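Local coordinates for protein succinate-semialdehyde dehydrogenase (Streptococcus pyogenes MGAS1882, PDB 4OGD) that oxidises succinic semialdehyde to succinate, using NADP+ as the cofactor, at residues A[62-67]-A[80-85]; A[85-90]-A[418-423]; A[93-98]-A[436-441]. All blocks are in the same frame, centred on the assembly; numbering follows the deposited sequence.

Contact 1 (A[62-67]-A[80-85])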
ATOM      1  N   ASP A  62      17.724 -17.699  25.502  1.00  9.18           N
ATOM      2  CA  ASP A  62      16.793 -17.326  26.558  1.00 10.91           C
ATOM      3  C   ASP A  62      15.350 -17.660  26.199  1.00 11.56           C
ATOM      4  O   ASP A  62      14.428 -16.970  26.641  1.00 12.62           O
ATOM      5  CB  ASP A  62      16.902 -15.824  26.854  1.00  8.92           C
ATOM      6  CG  ASP A  62      18.225 -15.442  27.483  1.00 11.49           C
ATOM      7  OD1 ASP A  62      18.944 -16.345  27.951  1.00 12.43           O
ATOM      8  OD2 ASP A  62      18.540 -14.234  27.524  1.00 11.89           O
ATOM      9  N   ARG A  63      15.156 -18.716  25.415  1.00 10.07           N
ATOM     10  CA  ARG A  63      13.827 -19.013  24.880  1.00 10.74           C
ATOM     11  C   ARG A  63      12.757 -19.120  25.948  1.00 12.52           C
ATOM     12  O   ARG A  63      11.680 -18.538  25.823  1.00 10.53           O
ATOM     13  CB  ARG A  63      13.821 -20.288  24.050  1.00 12.47           C
ATOM     14  CG  ARG A  63      12.417 -20.591  23.556  1.00 13.28           C
ATOM     15  CD  ARG A  63      12.345 -21.830  22.743  1.00 19.26           C
ATOM     16  NE  ARG A  63      12.651 -22.995  23.556  1.00 20.41           N
ATOM     17  CZ  ARG A  63      12.674 -24.234  23.087  1.00 27.24           C
ATOM     18  NH1 ARG A  63      12.396 -24.462  21.814  1.00 27.56           N
ATOM     19  NH2 ARG A  63      12.971 -25.243  23.894  1.00 33.28           N
ATOM     20  N   ASP A  64      13.053 -19.862  27.008  1.00 10.82           N
ATOM     21  CA  ASP A  64      12.049 -20.058  28.037  1.00 11.44           C
ATOM     22  C   ASP A  64      11.715 -18.761  28.782  1.00 11.86           C
ATOM     23  O   ASP A  64      10.572 -18.569  29.211  1.00 12.28           O
ATOM     24  CB  ASP A  64      12.450 -21.195  28.982  1.00 14.10           C
ATOM     25  CG  ASP A  64      12.444 -22.557  28.296  1.00 17.77           C
ATOM     26  OD1 ASP A  64      11.984 -22.669  27.131  1.00 17.11           O
ATOM     27  OD2 ASP A  64      12.896 -23.530  28.936  1.00 24.25           O
ATOM     28  N   LYS A  65      12.697 -17.868  28.914  1.00 11.46           N
ATOM     29  CA  LYS A  65      12.453 -16.549  29.500  1.00  9.72           C
ATOM     30  C   LYS A  65      11.430 -15.775  28.671  1.00 10.84           C
ATOM     31  O   LYS A  65      10.472 -15.232  29.204  1.00 10.52           O
ATOM     32  CB  LYS A  65      13.755 -15.738  29.615  1.00 14.37           C
ATOM     33  CG  LYS A  65      13.539 -14.232  29.832  1.00 15.20           C
ATOM     34  CD  LYS A  65      14.837 -13.418  29.685  1.00 16.46           C
ATOM     35  CE  LYS A  65      14.560 -11.924  29.589  1.00 19.40           C
ATOM     36  NZ  LYS A  65      15.828 -11.130  29.613  1.00 19.95           N
ATOM     37  N   TYR A  66      11.635 -15.733  27.359  1.00 11.11           N
ATOM     38  CA  TYR A  66      10.724 -14.982  26.496  1.00  9.36           C
ATOM     39  C   TYR A  66       9.363 -15.662  26.386  1.00  9.44           C
ATOM     40  O   TYR A  66       8.326 -14.996  26.347  1.00 11.17           O
ATOM     41  CB  TYR A  66      11.361 -14.759  25.128  1.00  8.66           C
ATOM     42  CG  TYR A  66      12.486 -13.758  25.207  1.00  9.16           C
ATOM     43  CD1 TYR A  66      12.219 -12.403  25.317  1.00 11.46           C
ATOM     44  CD2 TYR A  66      13.811 -14.173  25.198  1.00 12.15           C
ATOM     45  CE1 TYR A  66      13.244 -11.475  25.406  1.00 11.24           C
ATOM     46  CE2 TYR A  66      14.843 -13.261  25.293  1.00 10.74           C
ATOM     47  CZ  TYR A  66      14.554 -11.914  25.394  1.00 13.37           C
ATOM     48  OH  TYR A  66      15.575 -11.000  25.487  1.00 11.89           O
ATOM     49  N   ALA A  67       9.367 -16.992  26.338  1.00  9.60           N
ATOM     50  CA  ALA A  67       8.116 -17.745  26.315  1.00  8.51           C
ATOM     51  C   ALA A  67       7.284 -17.442  27.553  1.00 10.90           C
ATOM     52  O   ALA A  67       6.080 -17.191  27.451  1.00  9.09           O
ATOM     53  CB  ALA A  67       8.390 -19.233  26.213  1.00 10.77           C
ATOM     54  N   GLU A  80       3.136 -23.203  23.469  1.00 10.64           N
ATOM     55  CA  GLU A  80       2.836 -22.391  22.289  1.00  7.31           C
ATOM     56  C   GLU A  80       3.763 -21.189  22.227  1.00  7.62           C
ATOM     57  O   GLU A  80       4.217 -20.797  21.146  1.00  8.98           O
ATOM     58  CB  GLU A  80       1.382 -21.909  22.302  1.00  8.10           C
ATOM     59  CG  GLU A  80       0.357 -22.962  21.906  1.00 10.16           C
ATOM     60  CD  GLU A  80      -1.059 -22.412  21.871  1.00  9.28           C
ATOM     61  OE1 GLU A  80      -1.223 -21.180  21.995  1.00 10.28           O
ATOM     62  OE2 GLU A  80      -2.006 -23.216  21.721  1.00 10.52           O
ATOM     63  N   ALA A  81       4.030 -20.594  23.383  1.00  7.46           N
ATOM     64  CA  ALA A  81       4.934 -19.450  23.447  1.00  7.82           C
ATOM     65  C   ALA A  81       6.360 -19.843  23.064  1.00  8.06           C
ATOM     66  O   ALA A  81       7.074 -19.056  22.444  1.00  8.16           O
ATOM     67  CB  ALA A  81       4.899 -18.814  24.827  1.00  8.51           C
ATOM     68  N   GLN A  82       6.787 -21.044  23.453  1.00  8.96           N
ATOM     69  CA  GLN A  82       8.094 -21.541  23.038  1.00  9.74           C
ATOM     70  C   GLN A  82       8.149 -21.653  21.518  1.00 10.94           C
ATOM     71  O   GLN A  82       9.137 -21.267  20.894  1.00  9.63           O
ATOM     72  CB  GLN A  82       8.376 -22.907  23.653  1.00  9.27           C
ATOM     73  CG  GLN A  82       8.689 -22.876  25.131  1.00 12.06           C
ATOM     74  CD  GLN A  82       8.852 -24.269  25.681  1.00 12.75           C
ATOM     75  OE1 GLN A  82       8.006 -25.132  25.450  1.00 12.32           O
ATOM     76  NE2 GLN A  82       9.952 -24.510  26.386  1.00 17.65           N
ATOM     77  N   GLY A  83       7.087 -22.192  20.924  1.00  9.46           N
ATOM     78  CA  GLY A  83       7.010 -22.289  19.480  1.00  8.74           C
ATOM     79  C   GLY A  83       7.045 -20.918  18.831  1.00  9.99           C
ATOM     80  O   GLY A  83       7.648 -20.743  17.769  1.00  9.70           O
ATOM     81  N   GLU A  84       6.397 -19.938  19.459  1.00  8.18           N
ATOM     82  CA  GLU A  84       6.413 -18.584  18.907  1.00  7.93           C
ATOM     83  C   GLU A  84       7.833 -18.026  18.898  1.00  9.26           C
ATOM     84  O   GLU A  84       8.259 -17.398  17.924  1.00  8.84           O
ATOM     85  CB  GLU A  84       5.479 -17.645  19.671  1.00  7.10           C
ATOM     86  CG  GLU A  84       5.435 -16.233  19.080  1.00  7.68           C
ATOM     87  CD  GLU A  84       4.330 -15.373  19.656  1.00  9.36           C
ATOM     88  OE1 GLU A  84       3.414 -15.911  20.321  1.00  9.44           O
ATOM     89  OE2 GLU A  84       4.378 -14.143  19.439  1.00  6.71           O
ATOM     90  N   VAL A  85       8.569 -18.251  19.983  1.00  7.76           N
ATOM     91  CA  VAL A  85       9.977 -17.861  20.004  1.00  6.93           C
ATOM     92  C   VAL A  85      10.735 -18.533  18.872  1.00  7.30           C
ATOM     93  O   VAL A  85      11.496 -17.874  18.159  1.00  9.92           O
ATOM     94  CB  VAL A  85      10.664 -18.209  21.330  1.00  9.44           C
ATOM     95  CG1 VAL A  85      12.163 -17.931  21.220  1.00  9.65           C
ATOM     96  CG2 VAL A  85      10.055 -17.406  22.457  1.00 10.21           C
TER
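Ala67 and Ala81 meet where two consecutive helices, 63-74 and 78-103, pack across each other in the N-terminal part of the aldehyde dehydrogenase fold. The segment axes come within 8.5 Å at an angle of 118°. Small side chains face each other here. Ala67 CB lies 3.8 Å from Ala81 CB, and Ala81 CB reaches Ala67 O at 3.3 Å. Val85 continues the buried side. Its CG2 branch points toward the backbone of 62-67 and touches Tyr66 CB, while Met70 of the same helix 63-74 also packs on Val85. The CG1 branch turns to the aliphatic stem of Arg63, at 3.5 Å from Arg63 CG. CG of Arg63 is anti to its backbone N, which sets it against Val85 CG1.

The other side is polar and more open to solvent. Gln82 CD sits over one face of the Arg63 guanidinium, offset toward the rim. The stronger polar partner of Arg63 is Asp86, which takes NH1 in a salt bridge. Gln82 NE2 donates to Asp64 OD1 at 2.8 Å, nearly straight at 167°. The acceptor lies in the amide plane, but NE2 stands above the carboxylate plane, 42° out of it.

Contact 2 (A[85-90]-A[418-423])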
ATOM      1  N   VAL A  85       8.569 -18.251  19.983  1.00  7.76           N
ATOM      2  CA  VAL A  85       9.977 -17.861  20.004  1.00  6.93           C
ATOM      3  C   VAL A  85      10.735 -18.533  18.872  1.00  7.30           C
ATOM      4  O   VAL A  85      11.496 -17.874  18.159  1.00  9.92           O
ATOM      5  CB  VAL A  85      10.664 -18.209  21.330  1.00  9.44           C
ATOM      6  CG1 VAL A  85      12.163 -17.931  21.220  1.00  9.65           C
ATOM      7  CG2 VAL A  85      10.055 -17.406  22.457  1.00 10.21           C
ATOM      8  N   ASP A  86      10.524 -19.839  18.704  1.00  9.85           N
ATOM      9  CA  ASP A  86      11.208 -20.599  17.658  1.00  8.69           C
ATOM     10  C   ASP A  86      11.009 -19.977  16.276  1.00 10.37           C
ATOM     11  O   ASP A  86      11.958 -19.860  15.492  1.00  9.15           O
ATOM     12  CB  ASP A  86      10.733 -22.057  17.625  1.00  9.43           C
ATOM     13  CG  ASP A  86      11.165 -22.856  18.843  1.00 13.08           C
ATOM     14  OD1 ASP A  86      12.043 -22.395  19.604  1.00 14.20           O
ATOM     15  OD2 ASP A  86      10.611 -23.967  19.037  1.00 18.61           O
ATOM     16  N   LEU A  87       9.774 -19.570  15.985  1.00  9.62           N
ATOM     17  CA  LEU A  87       9.457 -18.966  14.697  1.00  9.18           C
ATOM     18  C   LEU A  87      10.109 -17.589  14.558  1.00 10.42           C
ATOM     19  O   LEU A  87      10.567 -17.222  13.474  1.00 10.66           O
ATOM     20  CB  LEU A  87       7.939 -18.887  14.498  1.00  9.83           C
ATOM     21  CG  LEU A  87       7.490 -18.337  13.146  1.00 11.95           C
ATOM     22  CD1 LEU A  87       8.213 -19.050  12.007  1.00 11.96           C
ATOM     23  CD2 LEU A  87       5.974 -18.480  12.999  1.00 12.32           C
ATOM     24  N   CYS A  88      10.162 -16.836  15.654  1.00  7.52           N
ATOM     25  CA  CYS A  88      10.822 -15.529  15.649  1.00  6.77           C
ATOM     26  C   CYS A  88      12.305 -15.676  15.328  1.00  7.13           C
ATOM     27  O   CYS A  88      12.856 -14.869  14.580  1.00  9.15           O
ATOM     28  CB  CYS A  88      10.663 -14.832  16.996  1.00  9.11           C
ATOM     29  SG  CYS A  88       9.007 -14.177  17.272  1.00  8.78           S
ATOM     30  N   ALA A  89      12.935 -16.697  15.917  1.00  9.08           N
ATOM     31  CA  ALA A  89      14.332 -17.003  15.644  1.00  6.18           C
ATOM     32  C   ALA A  89      14.514 -17.188  14.145  1.00  8.12           C
ATOM     33  O   ALA A  89      15.393 -16.578  13.537  1.00  8.47           O
ATOM     34  CB  ALA A  89      14.764 -18.259  16.410  1.00 10.09           C
ATOM     35  N   ASP A  90      13.652 -17.998  13.538  1.00  8.65           N
ATOM     36  CA  ASP A  90      13.753 -18.277  12.103  1.00  8.44           C
ATOM     37  C   ASP A  90      13.514 -17.057  11.211  1.00  8.05           C
ATOM     38  O   ASP A  90      14.172 -16.899  10.180  1.00  8.55           O
ATOM     39  CB  ASP A  90      12.821 -19.427  11.712  1.00  7.72           C
ATOM     40  CG  ASP A  90      13.260 -20.756  12.304  1.00 13.59           C
ATOM     41  OD1 ASP A  90      14.442 -20.876  12.712  1.00 12.73           O
ATOM     42  OD2 ASP A  90      12.426 -21.686  12.343  1.00 14.46           O
ATOM     43  N   TRP A 418      -3.793 -23.497   9.624  1.00  9.65           N
ATOM     44  CA  TRP A 418      -2.813 -22.484   9.232  1.00  9.92           C
ATOM     45  C   TRP A 418      -1.405 -22.840   9.681  1.00 11.46           C
ATOM     46  O   TRP A 418      -1.206 -23.594  10.637  1.00 10.21           O
ATOM     47  CB  TRP A 418      -3.186 -21.111   9.803  1.00  9.71           C
ATOM     48  CG  TRP A 418      -2.821 -20.967  11.240  1.00 11.22           C
ATOM     49  CD1 TRP A 418      -3.438 -21.560  12.298  1.00  8.71           C
ATOM     50  CD2 TRP A 418      -1.743 -20.185  11.789  1.00 11.46           C
ATOM     51  NE1 TRP A 418      -2.822 -21.198  13.470  1.00 11.42           N
ATOM     52  CE2 TRP A 418      -1.778 -20.357  13.188  1.00 12.49           C
ATOM     53  CE3 TRP A 418      -0.762 -19.356  11.235  1.00 12.88           C
ATOM     54  CZ2 TRP A 418      -0.867 -19.730  14.044  1.00 13.12           C
ATOM     55  CZ3 TRP A 418       0.140 -18.728  12.085  1.00 13.19           C
ATOM     56  CH2 TRP A 418       0.084 -18.927  13.476  1.00 14.42           C
ATOM     57  N   THR A 419      -0.428 -22.310   8.961  1.00 10.83           N
ATOM     58  CA  THR A 419       0.911 -22.202   9.504  1.00 12.65           C
ATOM     59  C   THR A 419       1.555 -20.976   8.908  1.00 11.19           C
ATOM     60  O   THR A 419       1.023 -20.369   7.974  1.00 13.93           O
ATOM     61  CB  THR A 419       1.767 -23.418   9.204  1.00 16.09           C
ATOM     62  OG1 THR A 419       2.969 -23.335   9.978  1.00 17.01           O
ATOM     63  CG2 THR A 419       2.122 -23.459   7.732  1.00 15.49           C
ATOM     64  N   SER A 420       2.696 -20.602   9.459  1.00  9.45           N
ATOM     65  CA  SER A 420       3.450 -19.481   8.937  1.00 10.59           C
ATOM     66  C   SER A 420       4.913 -19.875   8.973  1.00 11.67           C
ATOM     67  O   SER A 420       5.353 -20.524   9.924  1.00 12.01           O
ATOM     68  CB  SER A 420       3.214 -18.240   9.802  1.00 10.47           C
ATOM     69  OG  SER A 420       4.029 -17.161   9.367  1.00  9.95           O
ATOM     70  N   LEU A 421       5.649 -19.501   7.928  1.00  9.78           N
ATOM     71  CA  LEU A 421       7.076 -19.762   7.820  1.00  8.02           C
ATOM     72  C   LEU A 421       7.680 -18.505   7.210  1.00  9.62           C
ATOM     73  O   LEU A 421       6.984 -17.763   6.510  1.00  9.95           O
ATOM     74  CB  LEU A 421       7.334 -20.962   6.916  1.00 10.43           C
ATOM     75  CG  LEU A 421       6.856 -22.316   7.447  1.00 11.06           C
ATOM     76  CD1 LEU A 421       6.889 -23.346   6.329  1.00 13.88           C
ATOM     77  CD2 LEU A 421       7.734 -22.746   8.616  1.00 13.15           C
ATOM     78  N   PRO A 422       8.972 -18.249   7.465  1.00  8.34           N
ATOM     79  CA  PRO A 422       9.547 -16.978   7.010  1.00  9.17           C
ATOM     80  C   PRO A 422       9.436 -16.769   5.507  1.00 10.46           C
ATOM     81  O   PRO A 422       9.326 -15.621   5.057  1.00  9.79           O
ATOM     82  CB  PRO A 422      11.015 -17.103   7.416  1.00 10.41           C
ATOM     83  CG  PRO A 422      10.981 -18.010   8.619  1.00 10.36           C
ATOM     84  CD  PRO A 422       9.917 -19.022   8.293  1.00  9.85           C
ATOM     85  N   GLU A 423       9.431 -17.864   4.746  1.00  8.73           N
ATOM     86  CA  GLU A 423       9.448 -17.793   3.288  1.00 10.00           C
ATOM     87  C   GLU A 423       8.061 -17.694   2.635  1.00 10.23           C
ATOM     88  O   GLU A 423       7.952 -17.594   1.407  1.00  9.49           O
ATOM     89  CB  GLU A 423      10.199 -19.002   2.724  1.00 12.06           C
ATOM     90  CG  GLU A 423       9.482 -20.328   2.963  1.00 10.89           C
ATOM     91  CD  GLU A 423       9.947 -21.059   4.210  1.00 13.25           C
ATOM     92  OE1 GLU A 423      10.429 -20.417   5.174  1.00 10.23           O
ATOM     93  OE2 GLU A 423       9.825 -22.301   4.224  1.00 15.94           O
TER
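Pro422 brings the one ring that touches helix segment 85-90, and it meets the helix with its CG and CD rim. CG lies 3.7 Å from Asp90 O and touches Asp90 CB at 3.9 Å. CD meets Leu87 CD1 at 4.1 Å. Ile91 and Tyr94, further along the helix, also pack on this proline. The other large ring of 418-423, the Trp418 indole, faces elsewhere and meets the Phe253 ring with planes about 15° apart.

Leu87 is the main side chain from the helix. Its CG is anti to the backbone N (chi1 -177°), and the fork beyond it straddles the carbonyl oxygen of Ser420. CD2 is 3.7 Å and CD1 3.8 Å from Ser420 O. Leu87 CD2 also meets Ser420 CB, at 4.2 Å. In the aldehyde dehydrogenase fold this joins the N-terminal helix 78-103 to the loop that follows strand 411-414, at one edge of the seven-stranded sheet within this chain. The contact is van der Waals, partly carbon against carbonyl oxygen, and the hydroxyl of Ser420 pairs instead with Tyr136 OH. Leu87 also packs on Tyr136, so one tyrosine serves both sides. Glu423 OE2 is hydrogen-bonded to Thr110 OG1 of the second subunit.

Contact 3 (A[93-98]-A[436-441])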
ATOM      1  N   ASP A  93      16.717 -14.832  11.420  1.00  8.13           N
ATOM      2  CA  ASP A  93      17.792 -15.433  10.628  1.00  8.78           C
ATOM      3  C   ASP A  93      17.489 -15.338   9.133  1.00 10.23           C
ATOM      4  O   ASP A  93      18.384 -15.066   8.334  1.00 11.59           O
ATOM      5  CB  ASP A  93      18.032 -16.891  11.029  1.00 10.00           C
ATOM      6  CG  ASP A  93      18.874 -17.036  12.289  1.00 11.52           C
ATOM      7  OD1 ASP A  93      19.719 -16.151  12.587  1.00 10.74           O
ATOM      8  OD2 ASP A  93      18.685 -18.058  12.982  1.00 12.64           O
ATOM      9  N   TYR A  94      16.223 -15.549   8.759  1.00  7.25           N
ATOM     10  CA  TYR A  94      15.807 -15.455   7.361  1.00  8.35           C
ATOM     11  C   TYR A  94      16.158 -14.100   6.746  1.00  8.98           C
ATOM     12  O   TYR A  94      16.822 -14.035   5.719  1.00 10.27           O
ATOM     13  CB  TYR A  94      14.302 -15.713   7.258  1.00  7.49           C
ATOM     14  CG  TYR A  94      13.680 -15.565   5.876  1.00  8.74           C
ATOM     15  CD1 TYR A  94      12.970 -14.422   5.538  1.00  7.51           C
ATOM     16  CD2 TYR A  94      13.761 -16.591   4.936  1.00  8.94           C
ATOM     17  CE1 TYR A  94      12.380 -14.288   4.295  1.00  7.56           C
ATOM     18  CE2 TYR A  94      13.173 -16.468   3.690  1.00  8.38           C
ATOM     19  CZ  TYR A  94      12.480 -15.315   3.376  1.00  8.50           C
ATOM     20  OH  TYR A  94      11.897 -15.207   2.138  1.00  9.95           O
ATOM     21  N   TYR A  95      15.726 -13.012   7.374  1.00  6.92           N
ATOM     22  CA  TYR A  95      15.942 -11.703   6.767  1.00  8.39           C
ATOM     23  C   TYR A  95      17.411 -11.284   6.790  1.00  8.56           C
ATOM     24  O   TYR A  95      17.881 -10.604   5.885  1.00  9.05           O
ATOM     25  CB  TYR A  95      15.019 -10.650   7.392  1.00  7.12           C
ATOM     26  CG  TYR A  95      13.629 -10.742   6.808  1.00  6.83           C
ATOM     27  CD1 TYR A  95      13.402 -10.404   5.477  1.00  9.06           C
ATOM     28  CD2 TYR A  95      12.552 -11.182   7.572  1.00  7.63           C
ATOM     29  CE1 TYR A  95      12.145 -10.494   4.922  1.00  6.86           C
ATOM     30  CE2 TYR A  95      11.286 -11.281   7.027  1.00  7.69           C
ATOM     31  CZ  TYR A  95      11.089 -10.936   5.701  1.00  6.71           C
ATOM     32  OH  TYR A  95       9.837 -11.023   5.130  1.00  8.55           O
ATOM     33  N   ALA A  96      18.140 -11.713   7.811  1.00  8.83           N
ATOM     34  CA  ALA A  96      19.583 -11.484   7.814  1.00 10.40           C
ATOM     35  C   ALA A  96      20.267 -12.258   6.683  1.00 10.14           C
ATOM     36  O   ALA A  96      21.177 -11.741   6.018  1.00 12.19           O
ATOM     37  CB  ALA A  96      20.180 -11.839   9.168  1.00  9.02           C
ATOM     38  N   ASP A  97      19.833 -13.499   6.458  1.00 10.36           N
ATOM     39  CA  ASP A  97      20.421 -14.326   5.404  1.00 10.10           C
ATOM     40  C   ASP A  97      20.058 -13.832   4.015  1.00 12.27           C
ATOM     41  O   ASP A  97      20.866 -13.912   3.091  1.00 13.00           O
ATOM     42  CB  ASP A  97      19.997 -15.790   5.542  1.00 10.96           C
ATOM     43  CG  ASP A  97      20.749 -16.522   6.641  1.00 14.60           C
ATOM     44  OD1 ASP A  97      21.811 -16.038   7.078  1.00 14.71           O
ATOM     45  OD2 ASP A  97      20.277 -17.603   7.050  1.00 21.67           O
ATOM     46  N   LYS A  98      18.838 -13.321   3.874  1.00 10.11           N
ATOM     47  CA  LYS A  98      18.332 -12.907   2.572  1.00 10.31           C
ATOM     48  C   LYS A  98      18.650 -11.455   2.243  1.00 10.26           C
ATOM     49  O   LYS A  98      18.346 -10.996   1.147  1.00 10.04           O
ATOM     50  CB  LYS A  98      16.817 -13.106   2.506  1.00  8.81           C
ATOM     51  CG  LYS A  98      16.356 -14.554   2.458  1.00 10.38           C
ATOM     52  CD  LYS A  98      16.684 -15.188   1.117  1.00 14.63           C
ATOM     53  CE  LYS A  98      16.300 -16.658   1.110  1.00 20.08           C
ATOM     54  NZ  LYS A  98      16.586 -17.305  -0.207  1.00 22.71           N
ATOM     55  N   ARG A 436       1.302  -7.586   2.452  1.00  7.44           N
ATOM     56  CA  ARG A 436       1.751  -8.917   2.834  1.00  6.93           C
ATOM     57  C   ARG A 436       2.948  -8.783   3.755  1.00  8.47           C
ATOM     58  O   ARG A 436       3.751  -7.858   3.609  1.00  7.35           O
ATOM     59  CB  ARG A 436       2.135  -9.745   1.598  1.00  6.85           C
ATOM     60  CG  ARG A 436       0.981 -10.039   0.643  1.00  6.39           C
ATOM     61  CD  ARG A 436       0.040 -11.062   1.277  1.00  7.12           C
ATOM     62  NE  ARG A 436      -1.104 -11.463   0.448  1.00  7.20           N
ATOM     63  CZ  ARG A 436      -2.291 -10.860   0.433  1.00  7.04           C
ATOM     64  NH1 ARG A 436      -2.515  -9.770   1.161  1.00  6.86           N
ATOM     65  NH2 ARG A 436      -3.268 -11.351  -0.318  1.00  7.04           N
ATOM     66  N   GLU A 437       3.047  -9.694   4.716  1.00  6.93           N
ATOM     67  CA  GLU A 437       4.222  -9.783   5.580  1.00  6.80           C
ATOM     68  C   GLU A 437       4.904 -11.133   5.393  1.00  8.17           C
ATOM     69  O   GLU A 437       4.273 -12.093   4.949  1.00  8.54           O
ATOM     70  CB  GLU A 437       3.845  -9.516   7.047  1.00  7.70           C
ATOM     71  CG  GLU A 437       3.494  -8.041   7.273  1.00  8.38           C
ATOM     72  CD  GLU A 437       3.079  -7.691   8.691  1.00  7.93           C
ATOM     73  OE1 GLU A 437       3.114  -8.561   9.598  1.00  9.20           O
ATOM     74  OE2 GLU A 437       2.725  -6.511   8.904  1.00  8.00           O
ATOM     75  N   LEU A 438       6.193 -11.192   5.726  1.00  6.87           N
ATOM     76  CA  LEU A 438       7.032 -12.371   5.467  1.00  7.15           C
ATOM     77  C   LEU A 438       7.255 -12.617   3.967  1.00 10.83           C
ATOM     78  O   LEU A 438       6.641 -11.952   3.121  1.00  9.23           O
ATOM     79  CB  LEU A 438       6.519 -13.627   6.204  1.00  7.43           C
ATOM     80  CG  LEU A 438       6.468 -13.496   7.735  1.00  7.17           C
ATOM     81  CD1 LEU A 438       5.885 -14.755   8.370  1.00 10.59           C
ATOM     82  CD2 LEU A 438       7.855 -13.195   8.319  1.00  7.44           C
ATOM     83  N   SER A 439       8.146 -13.562   3.654  1.00  7.72           N
ATOM     84  CA  SER A 439       8.671 -13.771   2.292  1.00  8.00           C
ATOM     85  C   SER A 439       9.334 -12.506   1.751  1.00  8.95           C
ATOM     86  O   SER A 439       9.560 -11.544   2.493  1.00  9.03           O
ATOM     87  CB  SER A 439       7.591 -14.290   1.322  1.00  9.16           C
ATOM     88  OG  SER A 439       6.790 -13.239   0.794  1.00  9.79           O
ATOM     89  N   GLU A 440       9.658 -12.486   0.462  1.00  8.46           N
ATOM     90  CA  GLU A 440      10.229 -11.272  -0.103  1.00  8.99           C
ATOM     91  C   GLU A 440       9.148 -10.207  -0.277  1.00  8.29           C
ATOM     92  O   GLU A 440       9.453  -9.019  -0.308  1.00  8.44           O
ATOM     93  CB  GLU A 440      10.952 -11.530  -1.428  1.00 11.53           C
ATOM     94  CG  GLU A 440      11.808 -10.323  -1.862  1.00 10.40           C
ATOM     95  CD  GLU A 440      12.658 -10.596  -3.090  1.00 14.24           C
ATOM     96  OE1 GLU A 440      12.541 -11.696  -3.670  1.00 16.30           O
ATOM     97  OE2 GLU A 440      13.449  -9.700  -3.468  1.00 14.13           O
ATOM     98  N   LEU A 441       7.890 -10.632  -0.389  1.00  8.75           N
ATOM     99  CA  LEU A 441       6.795  -9.667  -0.499  1.00 10.80           C
ATOM    100  C   LEU A 441       6.739  -8.781   0.741  1.00  8.92           C
ATOM    101  O   LEU A 441       6.413  -7.597   0.659  1.00 11.25           O
ATOM    102  CB  LEU A 441       5.451 -10.370  -0.707  1.00  8.52           C
ATOM    103  CG  LEU A 441       5.285 -11.162  -2.005  1.00 11.39           C
ATOM    104  CD1 LEU A 441       3.864 -11.715  -2.140  1.00  8.96           C
ATOM    105  CD2 LEU A 441       5.642 -10.307  -3.224  1.00 15.64           C
TER
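Tyr95 OH donates a 2.7 Å hydrogen bond to Ser439 O. The hydroxyl lies in the carbonyl plane, on a lone pair, with a C=O...donor angle of 139°. This bond ties helix 78-103 of the aldehyde dehydrogenase fold to the loop between strands 433-434 and 448-455. The acceptor also sits near the plane of the tyrosine ring, at its edge. The phenol end reaches the loop backbone, and Tyr95 OH comes 3.1 Å from Leu438 CA. At the ring edge, CE2 touches Leu438 CD2 at 4.1 Å.

Tyr94 comes alongside from the preceding position on the helix. Its CG is anti to its backbone N (chi1 176°), which directs CG toward Ser439. Tyr94 CD1 stands over the centre of one face of the Tyr95 ring, 3.7 Å above the plane. Lys98 CG covers part of one face of Tyr94. The Tyr94 OH touches Ser439 CA at 3.5 Å, a packing contact with the backbone.

Nearby, the second subunit meets both segments: Lys98 NZ pairs with its Glu109, and Arg436 NE with Glu449 O of that chain. Bonds within the segment brace the loop, where Leu438 and Ser439 both take positive phi. Ser439 points its CB away from the helix, and its OG makes two bonds inside the loop. OG donates to Leu438 O at 2.7 Å. It also accepts from Leu441 N at 3.1 Å, and this second bond makes an ST turn.

In the fold
From the N terminus, contact 1 closes first. It folds helix 63-74 back on helix 78-103 across a short connection. The other two contacts use later turns of the same long helix and close loops of more than 320 residues. Contact 1 is in series with both, while contacts 2 and 3 cross, their segments alternating along the chain. Val85 belongs to contacts 1 and 2. Contacts 2 and 3 meet through a probable hydrogen bond from Ser439 N to Pro422 O. Together they fasten the C-terminal loops, at the boundary with the second subunit, to the N-terminal helices.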